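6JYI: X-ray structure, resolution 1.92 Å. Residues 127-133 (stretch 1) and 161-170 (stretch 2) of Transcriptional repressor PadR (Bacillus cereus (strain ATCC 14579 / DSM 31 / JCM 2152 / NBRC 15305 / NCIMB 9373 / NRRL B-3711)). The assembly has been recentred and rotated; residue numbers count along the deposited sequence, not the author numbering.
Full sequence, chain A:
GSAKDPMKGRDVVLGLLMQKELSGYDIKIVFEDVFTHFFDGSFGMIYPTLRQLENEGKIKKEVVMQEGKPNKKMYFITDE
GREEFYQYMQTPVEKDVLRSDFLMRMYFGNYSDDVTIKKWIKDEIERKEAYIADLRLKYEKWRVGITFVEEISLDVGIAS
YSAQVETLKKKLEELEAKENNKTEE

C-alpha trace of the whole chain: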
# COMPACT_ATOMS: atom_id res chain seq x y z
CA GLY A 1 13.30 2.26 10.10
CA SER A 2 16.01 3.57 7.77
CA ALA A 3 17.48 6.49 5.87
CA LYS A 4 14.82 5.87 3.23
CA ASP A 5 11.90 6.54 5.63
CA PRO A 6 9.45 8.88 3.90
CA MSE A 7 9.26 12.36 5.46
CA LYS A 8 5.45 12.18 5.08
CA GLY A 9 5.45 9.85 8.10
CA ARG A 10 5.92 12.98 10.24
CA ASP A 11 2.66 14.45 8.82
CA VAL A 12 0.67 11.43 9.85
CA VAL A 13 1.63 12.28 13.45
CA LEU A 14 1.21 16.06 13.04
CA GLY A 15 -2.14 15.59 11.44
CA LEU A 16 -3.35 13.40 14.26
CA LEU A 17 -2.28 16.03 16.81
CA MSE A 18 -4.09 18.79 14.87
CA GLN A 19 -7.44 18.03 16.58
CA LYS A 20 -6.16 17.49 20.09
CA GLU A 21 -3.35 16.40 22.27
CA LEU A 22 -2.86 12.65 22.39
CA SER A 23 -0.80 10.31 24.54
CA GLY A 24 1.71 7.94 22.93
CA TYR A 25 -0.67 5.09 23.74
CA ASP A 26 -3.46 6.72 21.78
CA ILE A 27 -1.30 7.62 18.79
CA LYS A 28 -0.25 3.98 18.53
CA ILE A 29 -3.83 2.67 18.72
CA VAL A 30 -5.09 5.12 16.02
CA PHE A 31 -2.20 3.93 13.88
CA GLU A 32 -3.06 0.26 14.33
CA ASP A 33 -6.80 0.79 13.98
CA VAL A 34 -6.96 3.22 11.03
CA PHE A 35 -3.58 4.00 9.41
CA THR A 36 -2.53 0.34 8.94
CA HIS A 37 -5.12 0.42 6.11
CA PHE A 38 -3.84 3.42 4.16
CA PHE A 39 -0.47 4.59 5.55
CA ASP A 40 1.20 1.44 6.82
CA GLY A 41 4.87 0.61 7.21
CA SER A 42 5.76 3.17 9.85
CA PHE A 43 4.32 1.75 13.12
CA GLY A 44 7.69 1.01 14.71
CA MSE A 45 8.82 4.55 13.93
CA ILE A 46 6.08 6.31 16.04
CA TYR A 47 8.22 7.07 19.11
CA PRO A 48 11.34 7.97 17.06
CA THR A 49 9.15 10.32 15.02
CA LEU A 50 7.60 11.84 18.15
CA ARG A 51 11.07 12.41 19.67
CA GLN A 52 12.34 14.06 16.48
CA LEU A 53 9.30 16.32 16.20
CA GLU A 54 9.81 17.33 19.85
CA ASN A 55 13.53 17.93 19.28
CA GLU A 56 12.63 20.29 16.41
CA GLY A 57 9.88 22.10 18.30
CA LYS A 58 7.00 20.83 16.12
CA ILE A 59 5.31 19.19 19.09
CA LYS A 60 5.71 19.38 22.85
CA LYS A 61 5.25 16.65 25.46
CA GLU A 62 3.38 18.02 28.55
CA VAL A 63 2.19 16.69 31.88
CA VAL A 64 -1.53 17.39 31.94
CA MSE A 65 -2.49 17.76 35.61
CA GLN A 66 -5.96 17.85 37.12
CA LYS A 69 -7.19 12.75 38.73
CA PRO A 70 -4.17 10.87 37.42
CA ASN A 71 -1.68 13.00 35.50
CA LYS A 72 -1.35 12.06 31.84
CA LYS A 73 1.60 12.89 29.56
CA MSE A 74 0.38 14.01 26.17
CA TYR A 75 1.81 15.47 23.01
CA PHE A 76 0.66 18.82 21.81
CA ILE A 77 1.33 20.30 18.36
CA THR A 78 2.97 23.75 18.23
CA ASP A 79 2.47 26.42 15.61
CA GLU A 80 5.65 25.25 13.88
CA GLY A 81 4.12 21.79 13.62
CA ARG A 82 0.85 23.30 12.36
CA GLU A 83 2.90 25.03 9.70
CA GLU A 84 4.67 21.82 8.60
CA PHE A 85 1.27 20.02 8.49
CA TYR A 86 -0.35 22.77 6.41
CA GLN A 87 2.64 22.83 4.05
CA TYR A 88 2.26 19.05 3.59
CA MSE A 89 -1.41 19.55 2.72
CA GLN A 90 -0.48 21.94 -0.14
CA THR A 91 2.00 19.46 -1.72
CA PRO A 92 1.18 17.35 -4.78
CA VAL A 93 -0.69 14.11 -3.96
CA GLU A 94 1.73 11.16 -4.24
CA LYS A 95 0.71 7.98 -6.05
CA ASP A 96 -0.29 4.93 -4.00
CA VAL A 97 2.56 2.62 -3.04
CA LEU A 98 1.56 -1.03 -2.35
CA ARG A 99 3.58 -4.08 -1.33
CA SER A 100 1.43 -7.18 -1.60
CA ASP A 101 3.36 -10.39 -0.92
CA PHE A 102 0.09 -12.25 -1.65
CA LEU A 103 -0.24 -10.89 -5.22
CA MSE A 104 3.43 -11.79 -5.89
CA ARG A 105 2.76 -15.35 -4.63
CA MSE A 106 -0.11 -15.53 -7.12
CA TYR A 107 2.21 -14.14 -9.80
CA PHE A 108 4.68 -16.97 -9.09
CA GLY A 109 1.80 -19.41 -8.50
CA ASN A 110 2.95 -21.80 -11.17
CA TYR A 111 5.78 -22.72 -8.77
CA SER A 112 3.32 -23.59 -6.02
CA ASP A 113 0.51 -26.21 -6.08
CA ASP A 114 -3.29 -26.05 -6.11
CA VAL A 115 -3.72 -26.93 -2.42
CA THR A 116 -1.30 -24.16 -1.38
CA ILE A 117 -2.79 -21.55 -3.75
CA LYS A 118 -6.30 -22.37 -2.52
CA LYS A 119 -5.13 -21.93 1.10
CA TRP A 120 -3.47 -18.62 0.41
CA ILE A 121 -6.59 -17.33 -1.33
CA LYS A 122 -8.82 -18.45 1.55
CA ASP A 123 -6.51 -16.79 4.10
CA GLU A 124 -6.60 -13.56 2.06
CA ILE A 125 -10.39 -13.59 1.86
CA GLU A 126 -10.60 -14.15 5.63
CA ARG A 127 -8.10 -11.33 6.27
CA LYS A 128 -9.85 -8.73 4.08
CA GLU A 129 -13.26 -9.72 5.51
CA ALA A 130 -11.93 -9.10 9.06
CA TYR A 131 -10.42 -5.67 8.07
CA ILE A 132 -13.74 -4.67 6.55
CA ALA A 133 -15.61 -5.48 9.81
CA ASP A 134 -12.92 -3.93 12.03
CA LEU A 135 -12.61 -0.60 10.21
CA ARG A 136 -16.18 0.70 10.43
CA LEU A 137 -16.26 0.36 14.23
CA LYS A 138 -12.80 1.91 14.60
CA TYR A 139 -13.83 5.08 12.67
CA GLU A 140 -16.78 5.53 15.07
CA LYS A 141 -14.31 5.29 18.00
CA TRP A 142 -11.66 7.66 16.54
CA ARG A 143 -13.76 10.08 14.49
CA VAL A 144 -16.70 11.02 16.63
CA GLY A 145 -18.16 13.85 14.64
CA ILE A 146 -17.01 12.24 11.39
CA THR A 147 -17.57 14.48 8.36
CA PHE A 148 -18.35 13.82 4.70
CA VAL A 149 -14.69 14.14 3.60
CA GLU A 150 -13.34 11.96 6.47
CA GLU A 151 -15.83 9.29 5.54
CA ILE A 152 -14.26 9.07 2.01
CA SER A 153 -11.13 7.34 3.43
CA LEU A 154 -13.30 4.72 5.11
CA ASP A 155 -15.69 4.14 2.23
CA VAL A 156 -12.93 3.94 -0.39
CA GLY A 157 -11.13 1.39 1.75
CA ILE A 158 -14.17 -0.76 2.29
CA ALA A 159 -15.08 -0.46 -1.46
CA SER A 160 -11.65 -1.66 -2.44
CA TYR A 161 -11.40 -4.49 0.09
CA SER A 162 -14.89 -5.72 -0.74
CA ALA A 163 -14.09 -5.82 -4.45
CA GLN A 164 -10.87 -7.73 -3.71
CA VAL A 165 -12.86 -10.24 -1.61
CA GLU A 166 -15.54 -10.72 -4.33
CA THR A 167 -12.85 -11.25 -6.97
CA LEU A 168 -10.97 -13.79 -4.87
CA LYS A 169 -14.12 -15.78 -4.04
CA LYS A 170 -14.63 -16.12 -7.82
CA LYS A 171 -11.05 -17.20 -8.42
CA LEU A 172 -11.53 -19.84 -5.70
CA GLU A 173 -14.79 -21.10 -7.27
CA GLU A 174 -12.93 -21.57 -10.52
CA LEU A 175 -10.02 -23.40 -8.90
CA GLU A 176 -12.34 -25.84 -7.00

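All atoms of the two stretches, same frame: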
# COMPACT_ATOMS: atom_id res chain seq x y z
N ARG A 127 -8.78 -12.56 5.86
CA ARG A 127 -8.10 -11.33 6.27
C ARG A 127 -8.85 -10.06 5.86
O ARG A 127 -9.13 -9.23 6.70
CB ARG A 127 -6.69 -11.26 5.67
CG ARG A 127 -5.68 -12.14 6.39
CD ARG A 127 -4.29 -12.03 5.77
NE ARG A 127 -3.59 -13.32 5.81
CZ ARG A 127 -2.29 -13.50 5.60
NH1 ARG A 127 -1.47 -12.46 5.32
NH2 ARG A 127 -1.79 -14.73 5.67
N LYS A 128 -9.18 -9.93 4.58
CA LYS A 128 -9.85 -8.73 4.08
C LYS A 128 -11.25 -8.59 4.68
O LYS A 128 -11.68 -7.47 5.00
CB LYS A 128 -9.87 -8.67 2.54
CG LYS A 128 -8.46 -8.55 1.89
CD LYS A 128 -8.03 -7.12 1.76
CE LYS A 128 -6.50 -6.93 1.62
NZ LYS A 128 -5.92 -7.46 0.37
N GLU A 129 -11.95 -9.71 4.86
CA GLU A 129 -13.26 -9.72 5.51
C GLU A 129 -13.18 -9.17 6.95
O GLU A 129 -14.01 -8.34 7.34
CB GLU A 129 -13.90 -11.14 5.48
CG GLU A 129 -14.58 -11.45 4.12
CD GLU A 129 -15.19 -12.85 3.98
OE1 GLU A 129 -14.97 -13.74 4.84
OE2 GLU A 129 -15.89 -13.06 2.97
N ALA A 130 -12.17 -9.60 7.70
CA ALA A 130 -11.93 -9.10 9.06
C ALA A 130 -11.65 -7.57 9.08
O ALA A 130 -12.30 -6.84 9.85
CB ALA A 130 -10.78 -9.86 9.72
N TYR A 131 -10.75 -7.12 8.21
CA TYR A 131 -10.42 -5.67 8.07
C TYR A 131 -11.68 -4.84 7.79
O TYR A 131 -11.86 -3.76 8.36
CB TYR A 131 -9.50 -5.36 6.90
CG TYR A 131 -8.12 -5.97 6.86
CD1 TYR A 131 -7.43 -6.37 8.00
CD2 TYR A 131 -7.47 -6.10 5.63
CE1 TYR A 131 -6.14 -6.93 7.91
CE2 TYR A 131 -6.20 -6.65 5.51
CZ TYR A 131 -5.54 -7.08 6.65
OH TYR A 131 -4.27 -7.62 6.48
N ILE A 132 -12.52 -5.35 6.90
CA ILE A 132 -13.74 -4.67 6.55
C ILE A 132 -14.52 -4.44 7.83
O ILE A 132 -14.69 -3.28 8.21
CB ILE A 132 -14.56 -5.43 5.48
CG1 ILE A 132 -13.89 -5.27 4.10
CG2 ILE A 132 -15.97 -4.91 5.39
CD1 ILE A 132 -14.48 -6.19 2.98
N ALA A 133 -14.93 -5.53 8.49
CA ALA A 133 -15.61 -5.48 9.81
C ALA A 133 -14.92 -4.60 10.86
O ALA A 133 -15.56 -3.81 11.54
CB ALA A 133 -15.79 -6.91 10.37
N TYR A 161 -11.45 -3.19 -0.54
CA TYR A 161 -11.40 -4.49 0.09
C TYR A 161 -12.53 -5.42 -0.31
O TYR A 161 -12.31 -6.64 -0.49
CB TYR A 161 -11.44 -4.36 1.61
CG TYR A 161 -10.18 -3.85 2.27
CD1 TYR A 161 -8.92 -4.10 1.76
CD2 TYR A 161 -10.26 -3.17 3.48
CE1 TYR A 161 -7.77 -3.64 2.40
CE2 TYR A 161 -9.15 -2.72 4.13
CZ TYR A 161 -7.90 -2.95 3.60
OH TYR A 161 -6.80 -2.50 4.29
N SER A 162 -13.74 -4.89 -0.40
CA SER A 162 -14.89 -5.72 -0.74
C SER A 162 -14.78 -6.24 -2.17
O SER A 162 -15.19 -7.37 -2.46
CB SER A 162 -16.20 -4.96 -0.53
OG SER A 162 -16.35 -4.64 0.86
N ALA A 163 -14.22 -5.43 -3.05
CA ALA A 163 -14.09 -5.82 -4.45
C ALA A 163 -12.99 -6.85 -4.55
O ALA A 163 -13.13 -7.83 -5.29
CB ALA A 163 -13.79 -4.61 -5.31
N GLN A 164 -11.92 -6.68 -3.77
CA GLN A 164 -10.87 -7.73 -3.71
C GLN A 164 -11.42 -9.06 -3.22
O GLN A 164 -11.14 -10.08 -3.81
CB GLN A 164 -9.73 -7.31 -2.79
CG GLN A 164 -8.91 -6.16 -3.36
CD GLN A 164 -8.05 -5.51 -2.31
OE1 GLN A 164 -7.63 -6.17 -1.37
NE2 GLN A 164 -7.82 -4.22 -2.44
N VAL A 165 -12.20 -9.03 -2.13
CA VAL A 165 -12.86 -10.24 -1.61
C VAL A 165 -13.73 -10.94 -2.66
O VAL A 165 -13.59 -12.15 -2.88
CB VAL A 165 -13.66 -9.94 -0.33
CG1 VAL A 165 -14.55 -11.14 0.06
CG2 VAL A 165 -12.69 -9.56 0.81
N GLU A 166 -14.63 -10.18 -3.29
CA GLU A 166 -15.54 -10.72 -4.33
C GLU A 166 -14.72 -11.41 -5.43
O GLU A 166 -15.00 -12.56 -5.78
CB GLU A 166 -16.40 -9.62 -4.98
CG GLU A 166 -17.45 -8.96 -4.05
N THR A 167 -13.69 -10.73 -5.91
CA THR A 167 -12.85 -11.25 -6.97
C THR A 167 -12.20 -12.56 -6.55
O THR A 167 -12.24 -13.54 -7.28
CB THR A 167 -11.77 -10.25 -7.40
OG1 THR A 167 -12.38 -9.12 -8.01
CG2 THR A 167 -10.80 -10.88 -8.39
N LEU A 168 -11.66 -12.60 -5.34
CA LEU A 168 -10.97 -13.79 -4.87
C LEU A 168 -11.90 -14.97 -4.67
O LEU A 168 -11.53 -16.10 -5.02
CB LEU A 168 -10.17 -13.50 -3.59
CG LEU A 168 -8.93 -12.62 -3.81
CD1 LEU A 168 -8.32 -12.25 -2.46
CD2 LEU A 168 -7.89 -13.27 -4.71
N LYS A 169 -13.10 -14.73 -4.13
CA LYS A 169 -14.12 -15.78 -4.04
C LYS A 169 -14.38 -16.43 -5.40
O LYS A 169 -14.51 -17.66 -5.49
CB LYS A 169 -15.41 -15.23 -3.45
CG LYS A 169 -15.31 -14.98 -1.96
CD LYS A 169 -16.56 -14.37 -1.42
CE LYS A 169 -16.49 -14.28 0.08
NZ LYS A 169 -17.70 -13.62 0.64
N LYS A 170 -14.46 -15.62 -6.45
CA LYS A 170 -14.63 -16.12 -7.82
C LYS A 170 -13.44 -16.91 -8.34
O LYS A 170 -13.60 -17.93 -9.01
CB LYS A 170 -14.96 -14.96 -8.77
CG LYS A 170 -16.37 -14.46 -8.59
CD LYS A 170 -16.56 -12.98 -8.90
CE LYS A 170 -18.07 -12.65 -9.02
NZ LYS A 170 -18.35 -11.23 -8.68

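Two helical segments of the transcriptional repressor PadR, residues 127-133 and 161-170, pack in a roughly antiparallel pair. Their N-to-C directions differ by 153° and their axes approach to 9.3 Å, burying 440 Å² summed over both sides. The backbones come nearest at Lys128 and Tyr161, whose CA atoms lie 6.0 Å apart. Because the helices run in nearly opposite senses, successive turns pair in reverse order: Ile132 and Tyr131 meet Tyr161, whereas Glu129, earlier in its helix, reaches as far as Lys169.

In the apolar packing, Lys128 and Tyr161 have the largest areas covered by the other stretch, 84 and 83 Å²; both, like Val165, direct their CA-to-CB bonds toward the opposing helix. The aliphatic part of Lys128 does much of the packing. Its CB lies 3.4 Å from Val165 CG2, and its CD lies 3.1 Å from Tyr161 CD1, a tight approach oblique to the ring. Ile132 starts sideways, but its side chain (chi1 m, chi2 t) carries its end closer to the other helix. Its CG1 rests 3.6 Å from Tyr161 CB, and its CD1 is a looser 4.4 Å from Val165 CG2. Val165 (chi1 t) thus has CG2 near both Lys128 and Ile132. Two further contacts set a carbon against a polar oxygen: Ile132 CD1 is 3.2 Å from Ser162 OG, and Val165 CG1 sits 3.7 Å from Glu129 OE2.

The aromatic pair is Tyr131 and Tyr161, which both take chi1 m and project toward each other's helix. Their ring centroids are 5.4 Å apart and their planes meet at 44°, an oblique arrangement. The closest atoms are Tyr131 CD2 and Tyr161 CZ, 3.8 Å apart; CD2 lies over one face of the Tyr161 ring. The tilt therefore still permits van der Waals contact between the rings, and the Tyr161 hydroxyl is hydrogen-bonded elsewhere in the structure.

A hydrogen bond runs from Lys128 NZ to Gln164 OE1 at 2.8 Å. The lysine is bent, with chi1 and chi2 both m, chi3 t and chi4 p, and its NZ ends at the amide oxygen, while its carbons lie against Tyr161 and Val165. Gln164 also points its CA-to-CB bond toward the other helix. Hydrogen bonds help to offset the cost of burying a charged group, and Lys128 NZ has a further one elsewhere in the structure.

A salt bridge joins opposite charges where Lys169 NZ donates to Glu129 OE2 at 3.0 Å. Neither CA-to-CB bond points toward the opposing helix: that of Glu129 points away and that of Lys169 sideways, yet both side chains bring their ends nearer. Lys169 has chi1 m and is extended beyond it, with chi2, chi3 and chi4 all t, and its NZ reaches Glu129 OE2; Glu129 combines chi1 m with chi2 t.

Backbone i to i+4 hydrogen bonds hold each helix in shape, among them Ile132 N to Lys128 O at 3.0 Å and Lys169 N to Val165 O at 2.9 Å. Both bonds link residues one turn apart that take part in the contact.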